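Acetyltransferase (Bacillus cereus, PDB 1Y9W) probably transfers an acyl group, most likely acetyl from acetyl-coenzyme A as in other GNAT-family enzymes, to an acceptor that remains unidentified. Local coordinates at residues C97-F107 and H131-L140. Residues are numbered along the deposited sequence; the frame is centred on the assembly and turned at random.
Sequences CRLILLDSFSF and HSQHFFEKRL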
loop_
_atom_site.group_PDB
_atom_site.type_symbol
_atom_site.label_atom_id
_atom_site.label_comp_id
_atom_site.label_asym_id
_atom_site.label_seq_id
_atom_site.Cartn_x
_atom_site.Cartn_y
_atom_site.Cartn_z
ATOM N N CYS A 97 14.349 -9.201 8.645
ATOM C CA CYS A 97 13.810 -8.734 7.369
ATOM C C CYS A 97 14.859 -8.973 6.299
ATOM O O CYS A 97 16.046 -8.692 6.482
ATOM C CB CYS A 97 13.437 -7.255 7.435
ATOM S SG CYS A 97 12.004 -6.962 8.485
ATOM N N ARG A 98 14.400 -9.501 5.176
ATOM C CA ARG A 98 15.273 -9.837 4.068
ATOM C C ARG A 98 15.119 -8.824 2.942
ATOM O O ARG A 98 15.956 -8.740 2.036
ATOM C CB ARG A 98 14.890 -11.229 3.559
ATOM C CG ARG A 98 14.086 -12.062 4.574
ATOM C CD ARG A 98 13.271 -13.130 3.876
ATOM N NE ARG A 98 12.405 -12.522 2.871
ATOM C CZ ARG A 98 12.000 -13.121 1.751
ATOM N NH1 ARG A 98 12.374 -14.367 1.468
ATOM N NH2 ARG A 98 11.235 -12.457 0.898
ATOM N N LEU A 99 14.053 -8.038 3.020
ATOM C CA LEU A 99 13.750 -7.080 1.977
ATOM C C LEU A 99 13.095 -5.814 2.508
ATOM O O LEU A 99 12.464 -5.824 3.568
ATOM C CB LEU A 99 12.812 -7.765 0.977
ATOM C CG LEU A 99 11.948 -6.966 0.004
ATOM C CD1 LEU A 99 12.789 -6.462 -1.167
ATOM C CD2 LEU A 99 10.836 -7.863 -0.494
ATOM N N ILE A 100 13.263 -4.724 1.762
ATOM C CA ILE A 100 12.649 -3.442 2.102
ATOM C C ILE A 100 11.940 -2.930 0.854
ATOM O O ILE A 100 12.533 -2.899 -0.229
ATOM C CB ILE A 100 13.682 -2.383 2.521
ATOM C CG1 ILE A 100 14.526 -2.908 3.678
ATOM C CG2 ILE A 100 12.960 -1.103 2.946
ATOM C CD1 ILE A 100 15.581 -1.930 4.157
ATOM N N LEU A 101 10.674 -2.549 1.002
ATOM C CA LEU A 101 9.900 -2.028 -0.121
ATOM C C LEU A 101 9.397 -0.639 0.223
ATOM O O LEU A 101 9.092 -0.349 1.378
ATOM C CB LEU A 101 8.692 -2.917 -0.417
ATOM C CG LEU A 101 8.939 -4.347 -0.884
ATOM C CD1 LEU A 101 7.627 -5.107 -0.885
ATOM C CD2 LEU A 101 9.557 -4.332 -2.272
ATOM N N LEU A 102 9.313 0.215 -0.789
ATOM C CA LEU A 102 8.818 1.576 -0.624
ATOM C C LEU A 102 8.537 2.153 -2.011
ATOM O O LEU A 102 9.049 1.664 -3.019
ATOM C CB LEU A 102 9.858 2.439 0.102
ATOM C CG LEU A 102 11.182 2.724 -0.617
ATOM C CD1 LEU A 102 11.003 3.858 -1.611
ATOM C CD2 LEU A 102 12.239 3.120 0.392
ATOM N N ASP A 103 7.692 3.170 -2.074
ATOM C CA ASP A 103 7.419 3.809 -3.348
ATOM C C ASP A 103 7.573 5.292 -3.103
ATOM O O ASP A 103 7.498 5.750 -1.961
ATOM C CB ASP A 103 6.015 3.493 -3.872
ATOM C CG ASP A 103 4.915 4.015 -2.976
ATOM O OD1 ASP A 103 4.373 3.214 -2.182
ATOM O OD2 ASP A 103 4.594 5.222 -3.071
ATOM N N SER A 104 7.813 6.037 -4.174
ATOM C CA SER A 104 8.007 7.469 -4.065
ATOM C C SER A 104 7.533 8.136 -5.351
ATOM O O SER A 104 7.914 7.727 -6.446
ATOM C CB SER A 104 9.497 7.755 -3.840
ATOM O OG SER A 104 9.736 9.120 -3.561
ATOM N N PHE A 105 6.685 9.146 -5.213
ATOM C CA PHE A 105 6.189 9.885 -6.361
ATOM C C PHE A 105 7.316 10.785 -6.850
ATOM O O PHE A 105 8.262 11.065 -6.113
ATOM C CB PHE A 105 4.976 10.723 -5.963
ATOM C CG PHE A 105 3.710 9.929 -5.848
ATOM C CD1 PHE A 105 2.981 9.596 -6.981
ATOM C CD2 PHE A 105 3.254 9.495 -4.611
ATOM C CE1 PHE A 105 1.807 8.839 -6.886
ATOM C CE2 PHE A 105 2.086 8.738 -4.507
ATOM C CZ PHE A 105 1.361 8.411 -5.650
ATOM N N SER A 106 7.218 11.221 -8.100
ATOM C CA SER A 106 8.218 12.092 -8.696
ATOM C C SER A 106 8.425 13.364 -7.871
ATOM O O SER A 106 9.524 13.924 -7.843
ATOM C CB SER A 106 7.803 12.452 -10.128
ATOM O OG SER A 106 6.434 12.825 -10.184
ATOM N N PHE A 107 7.383 13.825 -7.185
ATOM C CA PHE A 107 7.510 15.043 -6.384
ATOM C C PHE A 107 7.964 14.775 -4.943
ATOM O O PHE A 107 7.917 15.670 -4.098
ATOM C CB PHE A 107 6.176 15.808 -6.397
ATOM C CG PHE A 107 4.999 14.982 -5.977
ATOM C CD1 PHE A 107 4.744 14.743 -4.632
ATOM C CD2 PHE A 107 4.158 14.420 -6.928
ATOM C CE1 PHE A 107 3.668 13.954 -4.240
ATOM C CE2 PHE A 107 3.075 13.626 -6.548
ATOM C CZ PHE A 107 2.831 13.393 -5.199
ATOM N N HIS A 131 2.468 13.678 -13.052
ATOM C CA HIS A 131 3.528 13.168 -12.200
ATOM C C HIS A 131 3.665 11.656 -12.410
ATOM O O HIS A 131 3.019 11.084 -13.286
ATOM C CB HIS A 131 3.193 13.462 -10.730
ATOM C CG HIS A 131 2.838 14.896 -10.460
ATOM N ND1 HIS A 131 1.567 15.402 -10.654
ATOM C CD2 HIS A 131 3.592 15.938 -10.034
ATOM C CE1 HIS A 131 1.555 16.690 -10.361
ATOM N NE2 HIS A 131 2.772 17.040 -9.983
ATOM N N SER A 132 4.515 11.011 -11.617
ATOM C CA SER A 132 4.689 9.567 -11.721
ATOM C C SER A 132 5.010 8.957 -10.355
ATOM O O SER A 132 5.375 9.658 -9.415
ATOM C CB SER A 132 5.780 9.217 -12.743
ATOM O OG SER A 132 7.001 9.858 -12.451
ATOM N N GLN A 133 4.848 7.648 -10.245
ATOM C CA GLN A 133 5.102 6.963 -8.990
ATOM C C GLN A 133 6.143 5.876 -9.221
ATOM O O GLN A 133 5.986 5.025 -10.098
ATOM C CB GLN A 133 3.788 6.371 -8.457
ATOM C CG GLN A 133 3.924 5.613 -7.154
ATOM C CD GLN A 133 2.591 5.141 -6.599
ATOM O OE1 GLN A 133 1.611 4.980 -7.329
ATOM N NE2 GLN A 133 2.558 4.891 -5.298
ATOM N N HIS A 134 7.211 5.911 -8.434
ATOM C CA HIS A 134 8.283 4.938 -8.572
ATOM C C HIS A 134 8.376 3.958 -7.413
ATOM O O HIS A 134 8.429 4.352 -6.252
ATOM C CB HIS A 134 9.594 5.680 -8.761
ATOM C CG HIS A 134 9.530 6.692 -9.859
ATOM N ND1 HIS A 134 8.973 7.940 -9.685
ATOM C CD2 HIS A 134 9.861 6.606 -11.169
ATOM C CE1 HIS A 134 8.962 8.579 -10.841
ATOM N NE2 HIS A 134 9.494 7.792 -11.757
ATOM N N PHE A 135 8.387 2.675 -7.753
ATOM C CA PHE A 135 8.442 1.597 -6.775
ATOM C C PHE A 135 9.849 1.042 -6.625
ATOM O O PHE A 135 10.458 0.567 -7.590
ATOM C CB PHE A 135 7.449 0.515 -7.186
ATOM C CG PHE A 135 6.023 0.988 -7.149
ATOM C CD1 PHE A 135 5.166 0.590 -6.122
ATOM C CD2 PHE A 135 5.555 1.897 -8.100
ATOM C CE1 PHE A 135 3.857 1.100 -6.040
ATOM C CE2 PHE A 135 4.252 2.414 -8.029
ATOM C CZ PHE A 135 3.403 2.017 -6.999
ATOM N N PHE A 136 10.354 1.113 -5.395
ATOM C CA PHE A 136 11.705 0.667 -5.078
ATOM C C PHE A 136 11.795 -0.558 -4.176
ATOM O O PHE A 136 10.858 -0.907 -3.463
ATOM C CB PHE A 136 12.498 1.799 -4.408
ATOM C CG PHE A 136 12.769 2.981 -5.302
ATOM C CD1 PHE A 136 11.863 4.040 -5.380
ATOM C CD2 PHE A 136 13.941 3.041 -6.056
ATOM C CE1 PHE A 136 12.120 5.149 -6.200
ATOM C CE2 PHE A 136 14.212 4.139 -6.876
ATOM C CZ PHE A 136 13.301 5.198 -6.950
ATOM N N GLU A 137 12.953 -1.204 -4.227
ATOM C CA GLU A 137 13.236 -2.368 -3.411
ATOM C C GLU A 137 14.730 -2.402 -3.126
ATOM O O GLU A 137 15.543 -1.869 -3.880
ATOM C CB GLU A 137 12.836 -3.672 -4.114
ATOM C CG GLU A 137 13.743 -4.068 -5.268
ATOM C CD GLU A 137 13.896 -5.574 -5.396
ATOM O OE1 GLU A 137 12.887 -6.288 -5.233
ATOM O OE2 GLU A 137 15.023 -6.046 -5.668
ATOM N N LYS A 138 15.064 -3.025 -2.007
ATOM C CA LYS A 138 16.434 -3.205 -1.580
ATOM C C LYS A 138 16.436 -4.530 -0.836
ATOM O O LYS A 138 15.653 -4.735 0.098
ATOM C CB LYS A 138 16.892 -2.086 -0.647
ATOM C CG LYS A 138 18.236 -2.392 -0.011
ATOM C CD LYS A 138 18.694 -1.323 0.952
ATOM C CE LYS A 138 19.311 -0.144 0.230
ATOM N NZ LYS A 138 19.915 0.807 1.216
ATOM N N ARG A 139 17.292 -5.436 -1.285
ATOM C CA ARG A 139 17.407 -6.752 -0.683
ATOM C C ARG A 139 18.405 -6.651 0.455
ATOM O O ARG A 139 19.456 -6.027 0.303
ATOM C CB ARG A 139 17.884 -7.747 -1.737
ATOM C CG ARG A 139 16.923 -7.877 -2.902
ATOM C CD ARG A 139 15.704 -8.660 -2.484
ATOM N NE ARG A 139 14.671 -8.674 -3.512
ATOM C CZ ARG A 139 13.648 -9.523 -3.522
ATOM N NH1 ARG A 139 13.530 -10.431 -2.560
ATOM N NH2 ARG A 139 12.737 -9.462 -4.484
ATOM N N LEU A 140 18.065 -7.241 1.597
ATOM C CA LEU A 140 18.945 -7.195 2.760
ATOM C C LEU A 140 19.822 -8.444 2.870
ATOM O O LEU A 140 19.566 -9.420 2.128
ATOM C CB LEU A 140 18.121 -7.028 4.044
ATOM C CG LEU A 140 17.353 -5.714 4.223
ATOM C CD1 LEU A 140 16.629 -5.715 5.567
ATOM C CD2 LEU A 140 18.329 -4.547 4.143
ATOM O OXT LEU A 140 20.755 -8.429 3.704
#
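Strands 99-105 and 133-139 run antiparallel, axes 4.4 Å apart at 158°, with Ile100-Lys138, Leu102-Phe136 and Ser104-His134 as hydrogen-bonded pairs. The ladder reaches past both strands: Leu140 N bonds to Arg98 O at one end, and Ser106 N to Ser132 O at the other. There Ser106 OG, set between its own backbone N and carbonyl carbon (chi1 46°), accepts Ser132 N at 3.0 Å. Beyond it Phe107 and His131 form an offset edge-to-face pair, the edge of Phe107 toward the face of His131, planes at 89°.

On the face of Leu99, Leu101, Asp103 and Phe105, Gln133 reaches out extended across the Phe105 ring, CG 4.1 Å from its centroid and the amide stacked nearly parallel. Its NE2 then donates to Asp103 OD2 at 3.0 Å, the oxygen lying in the amide plane but approached from above the carboxylate plane. Asp103 CB sits over the Phe135 ring, 4.0 Å from the centroid. Leu99 CD1 covers one face of the Arg139 guanidinium, 3.7 Å from NE, while Arg139 NH2 forms a salt bridge to Glu137 OE1, its hydrogen bonds weak, and bonds to Glu125 O of the second subunit.

The other face is mixed, with an apolar middle: Leu102 CD1 packs on Phe136 CB (3.8 Å), and Ile100 CD1 meets Leu140 CD2. Helix 110-115 lies against Leu102, Ser104 and Phe136, while Lys138 NZ extends to Glu89 and His116.

Within the mixed GNAT sheet, bond and stack together thus fix the Gln133 amide, and Leu99, Glu137 and the second subunit hold Arg139 at the dimer interface.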